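Local structure of SnoaL-like domain-containing protein (Xanthomonas campestris pv. campestris, 3G8Z) at residues Trp98-Leu103 / Ala117-Leu122; Asn21-Ala26 / Asp90-Ser95; Val49-Pro54 / Val132-Ala137. The protein is of unknown function but adopts the cystatin-like fold of the SnoaL-like family, whose members include polyketide cyclases, and forms a two-chain assembly. All coordinates share one frame; numbering follows the deposited sequence.

Contact 1: Trp98-Leu103 / Ala117-Leu122; sequences WVAITL and AGVDLL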
loop_
_atom_site.group_PDB
_atom_site.type_symbol
_atom_site.label_atom_id
_atom_site.label_comp_id
_atom_site.label_asym_id
_atom_site.label_seq_id
_atom_site.Cartn_x
_atom_site.Cartn_y
_atom_site.Cartn_z
ATOM N N TRP A 98 -2.715 -5.731 7.842
ATOM C CA TRP A 98 -3.028 -4.879 6.699
ATOM C C TRP A 98 -3.255 -5.675 5.437
ATOM O O TRP A 98 -2.628 -6.703 5.211
ATOM C CB TRP A 98 -1.882 -3.907 6.424
ATOM C CG TRP A 98 -1.731 -2.883 7.502
ATOM C CD1 TRP A 98 -0.987 -2.986 8.638
ATOM C CD2 TRP A 98 -2.383 -1.616 7.558
ATOM N NE1 TRP A 98 -1.133 -1.838 9.403
ATOM C CE2 TRP A 98 -1.980 -0.984 8.756
ATOM C CE3 TRP A 98 -3.264 -0.947 6.709
ATOM C CZ2 TRP A 98 -2.429 0.284 9.117
ATOM C CZ3 TRP A 98 -3.706 0.315 7.066
ATOM C CH2 TRP A 98 -3.278 0.919 8.255
ATOM N N VAL A 99 -4.113 -5.140 4.582
ATOM C CA VAL A 99 -4.284 -5.650 3.254
ATOM C C VAL A 99 -4.103 -4.470 2.311
ATOM O O VAL A 99 -4.734 -3.438 2.504
ATOM C CB VAL A 99 -5.675 -6.265 3.081
ATOM C CG1 VAL A 99 -5.926 -6.598 1.583
ATOM C CG2 VAL A 99 -5.828 -7.511 3.977
ATOM N N ALA A 100 -3.228 -4.605 1.319
ATOM C CA ALA A 100 -3.157 -3.628 0.224
ATOM C C ALA A 100 -3.912 -4.151 -0.964
ATOM O O ALA A 100 -3.774 -5.328 -1.356
ATOM C CB ALA A 100 -1.730 -3.309 -0.176
ATOM N N ILE A 101 -4.756 -3.282 -1.509
ATOM C CA ILE A 101 -5.487 -3.594 -2.711
ATOM C C ILE A 101 -5.060 -2.608 -3.769
ATOM O O ILE A 101 -5.278 -1.414 -3.614
ATOM C CB ILE A 101 -7.009 -3.487 -2.518
ATOM C CG1 ILE A 101 -7.415 -4.220 -1.228
ATOM C CG2 ILE A 101 -7.724 -4.053 -3.776
ATOM C CD1 ILE A 101 -8.480 -3.543 -0.406
ATOM N N THR A 102 -4.465 -3.118 -4.848
ATOM C CA THR A 102 -4.105 -2.322 -5.986
ATOM C C THR A 102 -5.323 -2.281 -6.885
ATOM O O THR A 102 -6.015 -3.290 -7.054
ATOM C CB THR A 102 -2.886 -2.906 -6.760
ATOM O OG1 THR A 102 -3.091 -4.304 -6.973
ATOM C CG2 THR A 102 -1.617 -2.714 -5.948
ATOM N N LEU A 103 -5.577 -1.118 -7.461
ATOM C CA LEU A 103 -6.817 -0.904 -8.153
ATOM C C LEU A 103 -6.759 0.266 -9.100
ATOM O O LEU A 103 -5.741 0.975 -9.214
ATOM C CB LEU A 103 -7.961 -0.754 -7.140
ATOM C CG LEU A 103 -7.763 0.229 -6.004
ATOM C CD1 LEU A 103 -7.920 1.651 -6.557
ATOM C CD2 LEU A 103 -8.725 -0.069 -4.826
ATOM N N ALA A 117 -4.654 4.757 -11.438
ATOM C CA ALA A 117 -4.299 3.747 -10.464
ATOM C C ALA A 117 -4.428 4.270 -9.037
ATOM O O ALA A 117 -4.283 5.463 -8.775
ATOM C CB ALA A 117 -2.855 3.261 -10.710
ATOM N N GLY A 118 -4.679 3.359 -8.114
ATOM C CA GLY A 118 -4.663 3.685 -6.688
ATOM C C GLY A 118 -4.321 2.465 -5.876
ATOM O O GLY A 118 -4.210 1.362 -6.412
ATOM N N VAL A 119 -4.156 2.657 -4.574
ATOM C CA VAL A 119 -4.008 1.548 -3.644
ATOM C C VAL A 119 -4.837 1.883 -2.421
ATOM O O VAL A 119 -4.765 2.994 -1.929
ATOM C CB VAL A 119 -2.526 1.337 -3.207
ATOM C CG1 VAL A 119 -2.362 0.072 -2.299
ATOM C CG2 VAL A 119 -1.606 1.234 -4.422
ATOM N N ASP A 120 -5.663 0.934 -1.978
ATOM C CA ASP A 120 -6.354 1.047 -0.699
ATOM C C ASP A 120 -5.626 0.202 0.291
ATOM O O ASP A 120 -5.358 -0.966 0.016
ATOM C CB ASP A 120 -7.782 0.555 -0.776
ATOM C CG ASP A 120 -8.687 1.503 -1.473
ATOM O OD1 ASP A 120 -8.177 2.376 -2.234
ATOM O OD2 ASP A 120 -9.925 1.359 -1.280
ATOM N N LEU A 121 -5.277 0.790 1.430
ATOM C CA LEU A 121 -4.691 0.040 2.529
ATOM C C LEU A 121 -5.731 -0.093 3.635
ATOM O O LEU A 121 -6.239 0.909 4.125
ATOM C CB LEU A 121 -3.420 0.714 3.072
ATOM C CG LEU A 121 -2.054 0.198 2.567
ATOM C CD1 LEU A 121 -1.791 -1.214 3.051
ATOM C CD2 LEU A 121 -1.994 0.243 1.055
ATOM N N LEU A 122 -6.049 -1.331 4.012
ATOM C CA LEU A 122 -7.029 -1.596 5.064
ATOM C C LEU A 122 -6.350 -2.309 6.204
ATOM O O LEU A 122 -5.583 -3.259 5.968
ATOM C CB LEU A 122 -8.166 -2.505 4.565
ATOM C CG LEU A 122 -8.870 -2.120 3.260
ATOM C CD1 LEU A 122 -9.952 -3.152 2.918
ATOM C CD2 LEU A 122 -9.445 -0.735 3.327
#
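I101 and L122 meet through their delta methyls, CD1 to CD1 at 3.7 Å, on the face of a two-stranded antiparallel ladder that also carries V99, L103 and D120. With CG1 anti to its carbonyl carbon (chi1 -47°), I101 reaches across to L122, two residues beyond its bridge partner D120 on the same face, while D120 presents its CB to the same methyl. Further along, the side chains of L103 and D120 cross at about a right angle, and CD2 of L103 lies 3.6 Å from OD1 of D120, an apolar methyl set against a buried carboxylate. The polar end of D120 is served by a bound glycerol, which hydrogen-bonds to OD2. L103 folds over G118, CD1 of L103 lying 3.7 Å from O of G118, on the side where glycine carries no CB. On the other face, the CB of A100 touches both delta methyls of L121 at 3.8 Å. At the end of the ladder, CE3 of W98 lies 4.0 Å from CB of L121, and O of L121 sits at the ring edge, in plane.

Six backbone hydrogen bonds hold this register: V99, I101 and L103 each pair twice, with L122, D120 and G118 respectively. These pairs alternate with the non-hydrogen-bonded pairs A100-L121 and T102-V119.

This is the hairpin of strands 98-109 and 112-125, in the mixed sheet between strand 85-95 and strand 128-136; helix 22-35 packs on V99 and L122, while T102 and L121 face the second subunit.

Contact 2: Asn21-Ala26 / Asp90-Ser95; sequences NTIDIA and DDYMAS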
loop_
_atom_site.group_PDB
_atom_site.type_symbol
_atom_site.label_atom_id
_atom_site.label_comp_id
_atom_site.label_asym_id
_atom_site.label_seq_id
_atom_site.Cartn_x
_atom_site.Cartn_y
_atom_site.Cartn_z
ATOM N N ASN A 21 -10.369 -14.884 6.424
ATOM C CA ASN A 21 -9.144 -14.143 6.622
ATOM C C ASN A 21 -9.263 -12.682 6.156
ATOM O O ASN A 21 -10.291 -12.256 5.637
ATOM C CB ASN A 21 -8.001 -14.866 5.913
ATOM C CG ASN A 21 -8.131 -14.837 4.408
ATOM O OD1 ASN A 21 -8.695 -13.906 3.827
ATOM N ND2 ASN A 21 -7.591 -15.865 3.757
ATOM N N THR A 22 -8.203 -11.914 6.347
ATOM C CA THR A 22 -8.274 -10.489 6.071
ATOM C C THR A 22 -8.519 -10.193 4.596
ATOM O O THR A 22 -9.178 -9.213 4.260
ATOM C CB THR A 22 -7.010 -9.760 6.574
ATOM O OG1 THR A 22 -5.848 -10.369 5.999
ATOM C CG2 THR A 22 -6.945 -9.830 8.108
ATOM N N ILE A 23 -8.003 -11.033 3.712
ATOM C CA ILE A 23 -8.220 -10.816 2.284
ATOM C C ILE A 23 -9.694 -11.048 1.924
ATOM O O ILE A 23 -10.245 -10.305 1.120
ATOM C CB ILE A 23 -7.297 -11.667 1.405
ATOM C CG1 ILE A 23 -5.848 -11.131 1.525
ATOM C CG2 ILE A 23 -7.775 -11.604 -0.042
ATOM C CD1 ILE A 23 -4.885 -11.657 0.466
ATOM N N ASP A 24 -10.327 -12.033 2.552
ATOM C CA ASP A 24 -11.756 -12.252 2.384
ATOM C C ASP A 24 -12.532 -10.993 2.779
ATOM O O ASP A 24 -13.429 -10.552 2.059
ATOM C CB ASP A 24 -12.234 -13.423 3.244
ATOM C CG ASP A 24 -11.723 -14.754 2.746
ATOM O OD1 ASP A 24 -11.627 -14.912 1.517
ATOM O OD2 ASP A 24 -11.414 -15.629 3.590
ATOM N N ILE A 25 -12.175 -10.409 3.917
ATOM C CA ILE A 25 -12.833 -9.187 4.366
ATOM C C ILE A 25 -12.597 -8.034 3.389
ATOM O O ILE A 25 -13.522 -7.283 3.075
ATOM C CB ILE A 25 -12.414 -8.811 5.806
ATOM C CG1 ILE A 25 -12.940 -9.881 6.772
ATOM C CG2 ILE A 25 -12.971 -7.437 6.184
ATOM C CD1 ILE A 25 -12.035 -10.116 7.970
ATOM N N ALA A 26 -11.363 -7.909 2.885
ATOM C CA ALA A 26 -11.029 -6.857 1.932
ATOM C C ALA A 26 -11.819 -7.027 0.639
ATOM O O ALA A 26 -12.279 -6.036 0.041
ATOM C CB ALA A 26 -9.530 -6.845 1.653
ATOM N N ASP A 90 -7.125 -5.144 -8.755
ATOM C CA ASP A 90 -6.090 -6.003 -9.286
ATOM C C ASP A 90 -5.679 -7.048 -8.263
ATOM O O ASP A 90 -6.157 -8.180 -8.325
ATOM C CB ASP A 90 -4.912 -5.173 -9.746
ATOM C CG ASP A 90 -5.289 -4.224 -10.864
ATOM O OD1 ASP A 90 -5.921 -4.670 -11.839
ATOM O OD2 ASP A 90 -4.974 -3.032 -10.752
ATOM N N ASP A 91 -4.828 -6.689 -7.316
ATOM C CA ASP A 91 -4.316 -7.660 -6.358
ATOM C C ASP A 91 -4.699 -7.302 -4.928
ATOM O O ASP A 91 -4.727 -6.134 -4.567
ATOM C CB ASP A 91 -2.788 -7.741 -6.456
ATOM C CG ASP A 91 -2.316 -8.388 -7.746
ATOM O OD1 ASP A 91 -2.775 -9.508 -8.048
ATOM O OD2 ASP A 91 -1.482 -7.789 -8.453
ATOM N N TYR A 92 -4.980 -8.327 -4.125
ATOM C CA TYR A 92 -5.143 -8.199 -2.679
ATOM C C TYR A 92 -3.947 -8.842 -2.013
ATOM O O TYR A 92 -3.679 -10.023 -2.236
ATOM C CB TYR A 92 -6.391 -8.935 -2.200
ATOM C CG TYR A 92 -7.671 -8.392 -2.786
ATOM C CD1 TYR A 92 -8.064 -8.714 -4.077
ATOM C CD2 TYR A 92 -8.502 -7.584 -2.031
ATOM C CE1 TYR A 92 -9.246 -8.204 -4.606
ATOM C CE2 TYR A 92 -9.661 -7.096 -2.533
ATOM C CZ TYR A 92 -10.028 -7.393 -3.825
ATOM O OH TYR A 92 -11.219 -6.888 -4.286
HETATM N N MSE A 93 -3.251 -8.090 -1.174
HETATM C CA MSE A 93 -2.021 -8.565 -0.558
HETATM C C MSE A 93 -2.035 -8.338 0.935
HETATM O O MSE A 93 -2.418 -7.256 1.392
HETATM C CB MSE A 93 -0.861 -7.794 -1.174
HETATM C CG MSE A 93 -0.847 -7.850 -2.690
HETATM SE SE MSE A 93 0.655 -6.882 -3.355
HETATM C CE MSE A 93 0.151 -6.652 -5.246
ATOM N N ALA A 94 -1.624 -9.346 1.705
ATOM C CA ALA A 94 -1.679 -9.235 3.157
ATOM C C ALA A 94 -0.324 -9.065 3.791
ATOM O O ALA A 94 0.643 -9.723 3.415
ATOM C CB ALA A 94 -2.371 -10.473 3.774
ATOM N N SER A 95 -0.262 -8.209 4.800
ATOM C CA SER A 95 0.959 -8.031 5.541
ATOM C C SER A 95 0.599 -7.664 6.960
ATOM O O SER A 95 0.054 -6.605 7.211
ATOM C CB SER A 95 1.807 -6.952 4.890
ATOM O OG SER A 95 3.127 -6.985 5.406
#
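Helix-on-sheet packing is the theme here: the first turn of helix 22-35 rests on edge strand 85-95, with I23 and Y92 as the central pair. I23 lies on the strand between Y92 and A94. Its CG2 lies 3.7 Å from CB of Y92, and its other branch carries CD1 to 3.4 Å from the backbone O of Y92, with CG1 approaching CB of A94. The first torsion, with CG1 anti to the carbonyl carbon (chi1 -70°), thus sends CG2 to the tyrosine CB and lays the CG1-CD1 branch over the Y92 carbonyl and towards A94. The tyrosine ring leans along the helix toward its next turn, where CD2 of Y92 comes 3.9 Å from CB of A26 and the carbonyl O of A26 sits at the ring's edge, near its plane. K27 and I30 of the same helix continue this cover.

Away from the strand, the helix start is secured by reciprocal bonds: N of D24 donates to OD1 of N21 at 2.8 Å, and N of N21 donates to OD2 of D24 at 3.1 Å. The latter meets the carboxylate on its anti side.

The reciprocal pair is a capping box with N21 as N-cap, and the apolar helix face laid on the curved sheet is the alpha-plus-beta packing of the cystatin-like fold.

Contact 3: Val49-Pro54 / Val132-Ala137; sequences VIWHQP and VRLFSA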
loop_
_atom_site.group_PDB
_atom_site.type_symbol
_atom_site.label_atom_id
_atom_site.label_comp_id
_atom_site.label_asym_id
_atom_site.label_seq_id
_atom_site.Cartn_x
_atom_site.Cartn_y
_atom_site.Cartn_z
ATOM N N VAL A 49 -13.826 3.465 12.907
ATOM C CA VAL A 49 -12.863 3.440 11.801
ATOM C C VAL A 49 -12.065 4.747 11.706
ATOM O O VAL A 49 -12.616 5.851 11.829
ATOM C CB VAL A 49 -13.563 3.179 10.427
ATOM C CG1 VAL A 49 -14.531 4.309 10.096
ATOM C CG2 VAL A 49 -12.524 2.986 9.268
ATOM N N ILE A 50 -10.760 4.619 11.512
ATOM C CA ILE A 50 -9.902 5.763 11.220
ATOM C C ILE A 50 -9.654 5.787 9.721
ATOM O O ILE A 50 -9.116 4.851 9.165
ATOM C CB ILE A 50 -8.539 5.659 11.924
ATOM C CG1 ILE A 50 -8.715 5.549 13.443
ATOM C CG2 ILE A 50 -7.682 6.871 11.571
ATOM C CD1 ILE A 50 -7.452 5.055 14.170
ATOM N N TRP A 51 -10.077 6.856 9.065
ATOM C CA TRP A 51 -10.066 6.912 7.603
ATOM C C TRP A 51 -9.162 8.048 7.111
ATOM O O TRP A 51 -9.453 9.224 7.364
ATOM C CB TRP A 51 -11.501 7.139 7.141
ATOM C CG TRP A 51 -11.696 7.129 5.686
ATOM C CD1 TRP A 51 -11.311 8.090 4.801
ATOM C CD2 TRP A 51 -12.346 6.114 4.921
ATOM N NE1 TRP A 51 -11.672 7.733 3.521
ATOM C CE2 TRP A 51 -12.313 6.522 3.571
ATOM C CE3 TRP A 51 -12.966 4.907 5.246
ATOM C CZ2 TRP A 51 -12.890 5.765 2.550
ATOM C CZ3 TRP A 51 -13.537 4.163 4.225
ATOM C CH2 TRP A 51 -13.488 4.588 2.902
ATOM N N HIS A 52 -8.056 7.704 6.451
ATOM C CA HIS A 52 -7.097 8.713 5.963
ATOM C C HIS A 52 -7.287 8.972 4.463
ATOM O O HIS A 52 -6.989 8.114 3.627
ATOM C CB HIS A 52 -5.644 8.287 6.194
ATOM C CG HIS A 52 -5.345 7.812 7.583
ATOM N ND1 HIS A 52 -5.101 8.675 8.626
ATOM C CD2 HIS A 52 -5.174 6.566 8.078
ATOM C CE1 HIS A 52 -4.835 7.979 9.720
ATOM N NE2 HIS A 52 -4.841 6.693 9.406
ATOM N N GLN A 53 -7.785 10.148 4.126
ATOM C CA GLN A 53 -8.028 10.508 2.746
ATOM C C GLN A 53 -6.972 11.522 2.337
ATOM O O GLN A 53 -6.877 12.607 2.933
ATOM C CB GLN A 53 -9.432 11.104 2.630
ATOM C CG GLN A 53 -9.896 11.401 1.202
ATOM C CD GLN A 53 -10.496 10.203 0.475
ATOM O OE1 GLN A 53 -11.230 9.402 1.059
ATOM N NE2 GLN A 53 -10.188 10.083 -0.807
ATOM N N PRO A 54 -6.167 11.182 1.326
ATOM C CA PRO A 54 -5.060 12.011 0.912
ATOM C C PRO A 54 -5.485 13.260 0.164
ATOM O O PRO A 54 -6.648 13.418 -0.204
ATOM C CB PRO A 54 -4.284 11.087 -0.025
ATOM C CG PRO A 54 -5.296 10.221 -0.596
ATOM C CD PRO A 54 -6.284 9.978 0.492
ATOM N N VAL A 132 -8.335 2.810 7.386
ATOM C CA VAL A 132 -8.297 2.898 5.936
ATOM C C VAL A 132 -7.308 4.006 5.568
ATOM O O VAL A 132 -7.371 5.107 6.143
ATOM C CB VAL A 132 -9.696 3.227 5.374
ATOM C CG1 VAL A 132 -9.640 3.522 3.880
ATOM C CG2 VAL A 132 -10.705 2.066 5.670
ATOM N N ARG A 133 -6.379 3.704 4.663
ATOM C CA ARG A 133 -5.522 4.736 4.084
ATOM C C ARG A 133 -5.495 4.596 2.591
ATOM O O ARG A 133 -5.148 3.554 2.082
ATOM C CB ARG A 133 -4.084 4.697 4.617
ATOM C CG ARG A 133 -3.271 5.897 4.106
ATOM C CD ARG A 133 -1.860 5.868 4.579
ATOM N NE ARG A 133 -1.755 5.938 6.023
ATOM C CZ ARG A 133 -1.818 7.054 6.719
ATOM N NH1 ARG A 133 -2.016 8.208 6.102
ATOM N NH2 ARG A 133 -1.692 7.005 8.048
ATOM N N LEU A 134 -5.878 5.663 1.903
ATOM C CA LEU A 134 -6.024 5.646 0.467
ATOM C C LEU A 134 -4.822 6.324 -0.195
ATOM O O LEU A 134 -4.260 7.280 0.340
ATOM C CB LEU A 134 -7.324 6.359 0.073
ATOM C CG LEU A 134 -8.622 5.785 0.703
ATOM C CD1 LEU A 134 -9.882 6.378 0.118
ATOM C CD2 LEU A 134 -8.645 4.311 0.583
ATOM N N PHE A 135 -4.466 5.819 -1.372
ATOM C CA PHE A 135 -3.370 6.323 -2.147
ATOM C C PHE A 135 -3.848 6.481 -3.594
ATOM O O PHE A 135 -4.542 5.608 -4.124
ATOM C CB PHE A 135 -2.204 5.333 -2.140
ATOM C CG PHE A 135 -1.560 5.170 -0.821
ATOM C CD1 PHE A 135 -2.087 4.286 0.111
ATOM C CD2 PHE A 135 -0.397 5.850 -0.520
ATOM C CE1 PHE A 135 -1.473 4.119 1.337
ATOM C CE2 PHE A 135 0.209 5.687 0.679
ATOM C CZ PHE A 135 -0.329 4.818 1.623
ATOM N N SER A 136 -3.446 7.575 -4.225
ATOM C CA SER A 136 -3.811 7.832 -5.619
ATOM C C SER A 136 -2.607 8.139 -6.466
ATOM O O SER A 136 -1.682 8.843 -6.033
ATOM C CB SER A 136 -4.738 9.037 -5.697
ATOM O OG SER A 136 -5.945 8.793 -5.026
ATOM N N ALA A 137 -2.626 7.679 -7.710
ATOM C CA ALA A 137 -1.474 7.874 -8.582
ATOM C C ALA A 137 -1.369 9.299 -9.089
ATOM O O ALA A 137 -0.295 9.738 -9.460
ATOM C CB ALA A 137 -1.542 6.910 -9.775
#
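V132 lies alongside W51 across two parallel strands, both side chains pointing the same way, and R133 and H52 pair on the opposite face. Followed outward, R133 shows how a long side chain is laid on a ring. Its CB is 4.1 Å from CD2 of H52 and its CG 4.0 Å from CB of H52. The chain runs extended to CD, then bends at chi3 (-62°), which turns the guanidinium back over the imidazole. NE and CZ come over CD2, NH1 lies beside CB and CG, and NH2 ends over the ring centre, 3.4 Å above its plane. The two planes are only 10° apart, so the guanidinium lies flat on the imidazole, a stack; NE2 of H52 and NH2 of R133 are too poorly angled to bond. The imidazole's rotation is fixed by others: NE2 of H52 bonds to E131 and ND1 to T62.

On the W51 face, CG1 of V132 lies 3.8 Å from the centroid of the six-membered ring, a CH-pi contact, and CG2 of V132 reaches CE3 of W51 at 3.7 Å. The indole is steadied by its own strand, since NE1 of W51 donates to OE1 of Q53 at 3.0 Å, almost straight at 177°. CD1 of L134 touches that same oxygen at 3.4 Å.

N of V132 donates to O of I50, N of H52 to O of V132, and N of L134 to O of H52. Strand 61-64 flanks strand 49-53, strand 112-125 flanks strand 128-136, helix 66-79 covers W51, and helix 139-146 reaches Q53 and P54.

How the contacts relate
One curved sheet unites the three contacts. The strands of contact 1 neighbour those of both other contacts in it, through probable backbone hydrogen bonds: N of A100 meets O of M93 at 2.8 Å toward contact 2, and N of L121 meets O of R133 at 2.8 Å toward contact 3. Its centre is about 9 Å from each of theirs, whereas contacts 2 and 3 have centres about 16 Å apart and do not touch. Across the dimer, OG of S95 in contact 2 bonds to O of L134 in contact 3 of the second subunit. Bound glycerol, probably from the crystallisation liquor, lies by D120, S95 and Q53; such molecules can mark pockets, but no active site is established.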